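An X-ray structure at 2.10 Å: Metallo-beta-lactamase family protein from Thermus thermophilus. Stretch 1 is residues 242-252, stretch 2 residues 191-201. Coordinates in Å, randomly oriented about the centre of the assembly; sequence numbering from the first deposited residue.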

ATOM      1  N   GLN A 242      -4.484  13.639 -13.928  1.00 16.50           N
ATOM      2  CA  GLN A 242      -4.126  14.877 -13.237  1.00 16.91           C
ATOM      3  C   GLN A 242      -3.494  14.598 -11.884  1.00 16.27           C
ATOM      4  O   GLN A 242      -2.450  15.162 -11.566  1.00 16.35           O
ATOM      5  CB  GLN A 242      -5.343  15.793 -13.078  1.00 16.77           C
ATOM      6  CG  GLN A 242      -5.033  17.148 -12.461  1.00 18.00           C
ATOM      7  CD  GLN A 242      -6.274  18.003 -12.268  1.00 18.44           C
ATOM      8  OE1 GLN A 242      -7.091  18.152 -13.180  1.00 21.51           O
ATOM      9  NE2 GLN A 242      -6.421  18.571 -11.074  1.00 19.87           N
ATOM     10  N   ARG A 243      -4.119  13.728 -11.093  1.00 15.89           N
ATOM     11  CA  ARG A 243      -3.569  13.365  -9.785  1.00 15.91           C
ATOM     12  C   ARG A 243      -2.221  12.638  -9.896  1.00 15.64           C
ATOM     13  O   ARG A 243      -1.310  12.896  -9.110  1.00 15.60           O
ATOM     14  CB  ARG A 243      -4.567  12.537  -8.967  1.00 15.70           C
ATOM     15  CG  ARG A 243      -4.155  12.309  -7.506  1.00 16.26           C
ATOM     16  CD  ARG A 243      -3.852  13.627  -6.784  1.00 16.42           C
ATOM     17  NE  ARG A 243      -3.267  13.409  -5.463  1.00 15.88           N
ATOM     18  CZ  ARG A 243      -2.475  14.274  -4.832  1.00 16.65           C
ATOM     19  NH1 ARG A 243      -2.156  15.437  -5.395  1.00 16.57           N
ATOM     20  NH2 ARG A 243      -1.996  13.972  -3.634  1.00 16.65           N
ATOM     21  N   ALA A 244      -2.105  11.740 -10.872  1.00 15.64           N
ATOM     22  CA  ALA A 244      -0.848  11.033 -11.139  1.00 15.83           C
ATOM     23  C   ALA A 244       0.276  12.013 -11.496  1.00 15.91           C
ATOM     24  O   ALA A 244       1.406  11.867 -11.030  1.00 15.84           O
ATOM     25  CB  ALA A 244      -1.037  10.015 -12.244  1.00 15.69           C
ATOM     26  N   GLU A 245      -0.049  13.015 -12.310  1.00 16.03           N
ATOM     27  CA  GLU A 245       0.905  14.068 -12.650  1.00 16.28           C
ATOM     28  C   GLU A 245       1.243  14.949 -11.448  1.00 15.94           C
ATOM     29  O   GLU A 245       2.382  15.381 -11.307  1.00 16.01           O
ATOM     30  CB  GLU A 245       0.406  14.921 -13.827  1.00 16.52           C
ATOM     31  CG  GLU A 245       0.445  14.207 -15.188  1.00 18.28           C
ATOM     32  CD  GLU A 245       1.840  13.719 -15.580  1.00 21.19           C
ATOM     33  OE1 GLU A 245       2.819  14.487 -15.425  1.00 22.73           O
ATOM     34  OE2 GLU A 245       1.954  12.566 -16.056  1.00 22.08           O
ATOM     35  N   GLU A 246       0.256  15.201 -10.588  1.00 15.53           N
ATOM     36  CA  GLU A 246       0.470  15.956  -9.348  1.00 15.56           C
ATOM     37  C   GLU A 246       1.406  15.234  -8.370  1.00 15.29           C
ATOM     38  O   GLU A 246       2.232  15.867  -7.716  1.00 15.20           O
ATOM     39  CB  GLU A 246      -0.863  16.273  -8.661  1.00 15.47           C
ATOM     40  CG  GLU A 246      -1.651  17.412  -9.310  1.00 15.75           C
ATOM     41  CD  GLU A 246      -3.074  17.550  -8.779  1.00 16.21           C
ATOM     42  OE1 GLU A 246      -3.460  16.835  -7.823  1.00 16.53           O
ATOM     43  OE2 GLU A 246      -3.818  18.392  -9.328  1.00 18.31           O
ATOM     44  N   LEU A 247       1.271  13.913  -8.276  1.00 15.07           N
ATOM     45  CA  LEU A 247       2.106  13.113  -7.373  1.00 14.92           C
ATOM     46  C   LEU A 247       3.532  12.969  -7.892  1.00 14.97           C
ATOM     47  O   LEU A 247       4.479  12.869  -7.112  1.00 14.82           O
ATOM     48  CB  LEU A 247       1.476  11.744  -7.116  1.00 14.87           C
ATOM     49  CG  LEU A 247       0.260  11.749  -6.189  1.00 14.68           C
ATOM     50  CD1 LEU A 247      -0.448  10.401  -6.207  1.00 14.99           C
ATOM     51  CD2 LEU A 247       0.661  12.131  -4.774  1.00 14.21           C
ATOM     52  N   LYS A 248       3.665  12.962  -9.216  1.00 15.07           N
ATOM     53  CA  LYS A 248       4.957  13.037  -9.882  1.00 15.57           C
ATOM     54  C   LYS A 248       5.676  14.317  -9.461  1.00 15.29           C
ATOM     55  O   LYS A 248       6.815  14.275  -8.992  1.00 15.13           O
ATOM     56  CB  LYS A 248       4.742  13.062 -11.392  1.00 15.86           C
ATOM     57  CG  LYS A 248       5.571  12.079 -12.157  1.00 17.91           C
ATOM     58  CD  LYS A 248       4.914  10.721 -12.132  1.00 20.33           C
ATOM     59  CE  LYS A 248       5.382   9.870 -13.292  1.00 21.98           C
ATOM     60  NZ  LYS A 248       6.771   9.337 -13.132  1.00 22.56           N
ATOM     61  N   ALA A 249       4.984  15.445  -9.619  1.00 14.91           N
ATOM     62  CA  ALA A 249       5.523  16.766  -9.300  1.00 14.90           C
ATOM     63  C   ALA A 249       5.831  16.904  -7.812  1.00 14.72           C
ATOM     64  O   ALA A 249       6.844  17.494  -7.436  1.00 15.05           O
ATOM     65  CB  ALA A 249       4.555  17.862  -9.756  1.00 14.82           C
ATOM     66  N   HIS A 250       4.952  16.348  -6.981  1.00 14.55           N
ATOM     67  CA  HIS A 250       5.129  16.305  -5.530  1.00 14.36           C
ATOM     68  C   HIS A 250       6.463  15.676  -5.131  1.00 14.33           C
ATOM     69  O   HIS A 250       7.222  16.256  -4.359  1.00 14.17           O
ATOM     70  CB  HIS A 250       3.968  15.542  -4.875  1.00 14.25           C
ATOM     71  CG  HIS A 250       4.137  15.326  -3.403  1.00 14.64           C
ATOM     72  ND1 HIS A 250       4.065  16.352  -2.487  1.00 15.28           N
ATOM     73  CD2 HIS A 250       4.380  14.201  -2.688  1.00 15.08           C
ATOM     74  CE1 HIS A 250       4.254  15.870  -1.271  1.00 15.99           C
ATOM     75  NE2 HIS A 250       4.447  14.565  -1.365  1.00 15.77           N
ATOM     76  N   HIS A 251       6.743  14.488  -5.659  1.00 14.41           N
ATOM     77  CA  HIS A 251       7.974  13.785  -5.312  1.00 14.52           C
ATOM     78  C   HIS A 251       9.216  14.449  -5.889  1.00 14.73           C
ATOM     79  O   HIS A 251      10.278  14.411  -5.273  1.00 14.74           O
ATOM     80  CB  HIS A 251       7.886  12.305  -5.677  1.00 14.36           C
ATOM     81  CG  HIS A 251       7.009  11.526  -4.748  1.00 13.95           C
ATOM     82  ND1 HIS A 251       7.432  11.112  -3.503  1.00 13.80           N
ATOM     83  CD2 HIS A 251       5.720  11.133  -4.859  1.00 12.84           C
ATOM     84  CE1 HIS A 251       6.445  10.477  -2.896  1.00 13.85           C
ATOM     85  NE2 HIS A 251       5.397  10.474  -3.699  1.00 13.58           N
ATOM     86  N   GLN A 252       9.067  15.082  -7.050  1.00 14.96           N
ATOM     87  CA  GLN A 252      10.130  15.906  -7.607  1.00 15.60           C
ATOM     88  C   GLN A 252      10.466  17.075  -6.671  1.00 15.33           C
ATOM     89  O   GLN A 252      11.640  17.384  -6.458  1.00 15.26           O
ATOM     90  CB  GLN A 252       9.750  16.410  -9.001  1.00 15.89           C
ATOM     91  CG  GLN A 252      10.940  16.643  -9.921  1.00 18.41           C
ATOM     92  CD  GLN A 252      11.760  15.379 -10.165  1.00 20.54           C
ATOM     93  OE1 GLN A 252      11.218  14.277 -10.315  1.00 21.63           O
ATOM     94  NE2 GLN A 252      13.077  15.536 -10.203  1.00 21.91           N
TER
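Stretch 2, residues 191-201: ALLEKVSPNVG

Stretch 2 has no regular helix or strand; it runs as a bowed loop, extended on both sides of a turn at Glu194-Lys195, against the helical segment 242-252, part of a longer helix. Only its net course follows the helix, from Leu192 lying near Ala244 at one end to Val200 reaching His251 at the other. The backbones come nearest at Leu247 and Ser197, whose CA atoms are 6.5 Å apart, and the contact buries 449 Å² in all.

The first bump is the side chain of Leu192. Its CA-to-CB bond points sideways, but its end turns in to the helix, where Leu192 CD1 settles over the low surface left by Ala244, 3.8 Å from Ala244 CA and 4.0 Å from Ala244 CB. Leu192 CD1 also meets Leu247 CD1 at 3.7 Å, so that it rests between residues almost one turn apart.

Leu247 is the answering bump from the helix. It fills the mouth of the bow, with Leu247 CD2 3.6 Å from Ser197 CA and 3.8 Å from Val196 O, while Leu247 CD1 lies 4.3 Å from Pro198 CD.

Beside it, Arg243 reaches into the hollow of the bend, lined by backbone carbonyls. Arg243 NE donates an almost straight hydrogen bond to Leu193 O (2.6 Å, 178°), and Arg243 NH2 makes a weak one to Val196 O (3.0 Å, 141°). Both oxygens lie near the guanidinium plane; Glu194 O instead sits over one face. A salt bridge from Arg243 NH1 to Glu246 OE1 (3.1 Å) ties the group back to its own helix.

Farther along, Ser197 points toward the helix and fits against two histidines. Ser197 CB is 3.6 Å from His250 CD2, and Ser197 OG accepts a hydrogen bond from His251 NE2 (2.7 Å) while donating to Pro198 O (2.9 Å). Val200 CG1 closes the contact, 3.7 Å from His251 CE1.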

ATOM      1  N   ALA A 191      -1.879   3.076  -4.606  1.00 12.19           N
ATOM      2  CA  ALA A 191      -0.969   3.508  -5.674  1.00 12.67           C
ATOM      3  C   ALA A 191      -1.180   4.990  -6.000  1.00 13.21           C
ATOM      4  O   ALA A 191      -0.304   5.650  -6.577  1.00 12.66           O
ATOM      5  CB  ALA A 191      -1.173   2.654  -6.928  1.00 12.61           C
ATOM      6  N   LEU A 192      -2.356   5.488  -5.619  1.00 14.08           N
ATOM      7  CA  LEU A 192      -2.795   6.847  -5.893  1.00 15.35           C
ATOM      8  C   LEU A 192      -3.741   7.267  -4.769  1.00 15.93           C
ATOM      9  O   LEU A 192      -4.600   6.485  -4.357  1.00 16.02           O
ATOM     10  CB  LEU A 192      -3.545   6.880  -7.232  1.00 15.37           C
ATOM     11  CG  LEU A 192      -3.512   8.120  -8.127  1.00 16.30           C
ATOM     12  CD1 LEU A 192      -2.147   8.290  -8.777  1.00 16.91           C
ATOM     13  CD2 LEU A 192      -4.587   8.017  -9.197  1.00 15.87           C
ATOM     14  N   LEU A 193      -3.568   8.486  -4.264  1.00 16.69           N
ATOM     15  CA  LEU A 193      -4.483   9.079  -3.280  1.00 17.58           C
ATOM     16  C   LEU A 193      -4.725  10.539  -3.645  1.00 18.31           C
ATOM     17  O   LEU A 193      -3.856  11.172  -4.242  1.00 18.32           O
ATOM     18  CB  LEU A 193      -3.907   8.987  -1.861  1.00 17.43           C
ATOM     19  CG  LEU A 193      -3.659   7.621  -1.203  1.00 17.49           C
ATOM     20  CD1 LEU A 193      -2.939   7.797   0.126  1.00 17.59           C
ATOM     21  CD2 LEU A 193      -4.953   6.834  -1.016  1.00 16.93           C
ATOM     22  N   GLU A 194      -5.889  11.075  -3.277  1.00 19.27           N
ATOM     23  CA  GLU A 194      -6.260  12.456  -3.636  1.00 20.59           C
ATOM     24  C   GLU A 194      -5.630  13.583  -2.805  1.00 21.21           C
ATOM     25  O   GLU A 194      -5.370  14.668  -3.333  1.00 22.09           O
ATOM     26  CB  GLU A 194      -7.789  12.639  -3.658  1.00 20.64           C
ATOM     27  CG  GLU A 194      -8.482  12.427  -2.312  1.00 21.25           C
ATOM     28  CD  GLU A 194      -9.685  13.338  -2.090  1.00 22.57           C
ATOM     29  OE1 GLU A 194     -10.099  14.063  -3.026  1.00 22.75           O
ATOM     30  OE2 GLU A 194     -10.216  13.330  -0.959  1.00 23.13           O
ATOM     31  N   LYS A 195      -5.407  13.361  -1.514  1.00 22.03           N
ATOM     32  CA  LYS A 195      -5.026  14.483  -0.639  1.00 22.41           C
ATOM     33  C   LYS A 195      -3.522  14.576  -0.427  1.00 22.60           C
ATOM     34  O   LYS A 195      -2.922  15.651  -0.546  1.00 22.82           O
ATOM     35  CB  LYS A 195      -5.756  14.397   0.706  1.00 22.42           C
ATOM     36  N   VAL A 196      -2.927  13.431  -0.116  1.00 22.67           N
ATOM     37  CA  VAL A 196      -1.508  13.329   0.173  1.00 22.62           C
ATOM     38  C   VAL A 196      -0.879  12.339  -0.795  1.00 22.29           C
ATOM     39  O   VAL A 196      -1.564  11.779  -1.662  1.00 22.42           O
ATOM     40  CB  VAL A 196      -1.268  12.842   1.626  1.00 22.72           C
ATOM     41  CG1 VAL A 196      -1.641  13.922   2.623  1.00 23.42           C
ATOM     42  CG2 VAL A 196      -2.057  11.563   1.906  1.00 23.10           C
ATOM     43  N   SER A 197       0.423  12.131  -0.655  1.00 21.68           N
ATOM     44  CA  SER A 197       1.068  11.037  -1.349  1.00 21.25           C
ATOM     45  C   SER A 197       0.980   9.797  -0.479  1.00 21.15           C
ATOM     46  O   SER A 197       1.225   9.867   0.730  1.00 20.85           O
ATOM     47  CB  SER A 197       2.530  11.349  -1.661  1.00 21.32           C
ATOM     48  OG  SER A 197       3.154  10.225  -2.265  1.00 20.18           O
ATOM     49  N   PRO A 198       0.611   8.656  -1.088  1.00 21.03           N
ATOM     50  CA  PRO A 198       0.801   7.405  -0.372  1.00 20.92           C
ATOM     51  C   PRO A 198       2.281   7.208  -0.061  1.00 20.81           C
ATOM     52  O   PRO A 198       3.143   7.655  -0.828  1.00 20.93           O
ATOM     53  CB  PRO A 198       0.311   6.344  -1.365  1.00 20.95           C
ATOM     54  CG  PRO A 198       0.265   7.021  -2.692  1.00 20.97           C
ATOM     55  CD  PRO A 198       0.000   8.457  -2.414  1.00 20.97           C
ATOM     56  N   ASN A 199       2.566   6.563   1.064  1.00 20.77           N
ATOM     57  CA  ASN A 199       3.937   6.252   1.460  1.00 20.77           C
ATOM     58  C   ASN A 199       4.709   5.568   0.329  1.00 20.16           C
ATOM     59  O   ASN A 199       4.161   4.740  -0.400  1.00 20.33           O
ATOM     60  CB  ASN A 199       3.932   5.355   2.703  1.00 21.13           C
ATOM     61  CG  ASN A 199       5.182   5.516   3.557  1.00 22.49           C
ATOM     62  OD1 ASN A 199       5.423   6.581   4.137  1.00 24.11           O
ATOM     63  ND2 ASN A 199       5.975   4.451   3.654  1.00 22.94           N
ATOM     64  N   VAL A 200       5.965   5.953   0.160  1.00 19.38           N
ATOM     65  CA  VAL A 200       6.903   5.170  -0.627  1.00 18.46           C
ATOM     66  C   VAL A 200       8.099   4.887   0.281  1.00 17.80           C
ATOM     67  O   VAL A 200       9.050   5.670   0.352  1.00 17.36           O
ATOM     68  CB  VAL A 200       7.286   5.859  -1.975  1.00 18.67           C
ATOM     69  CG1 VAL A 200       7.924   7.233  -1.752  1.00 19.10           C
ATOM     70  CG2 VAL A 200       8.188   4.962  -2.791  1.00 18.71           C
ATOM     71  N   GLY A 201       8.018   3.775   1.006  1.00 17.00           N
ATOM     72  CA  GLY A 201       9.013   3.459   2.020  1.00 16.32           C
ATOM     73  C   GLY A 201      10.009   2.401   1.604  1.00 15.91           C
ATOM     74  O   GLY A 201       9.666   1.459   0.886  1.00 15.60           O
TER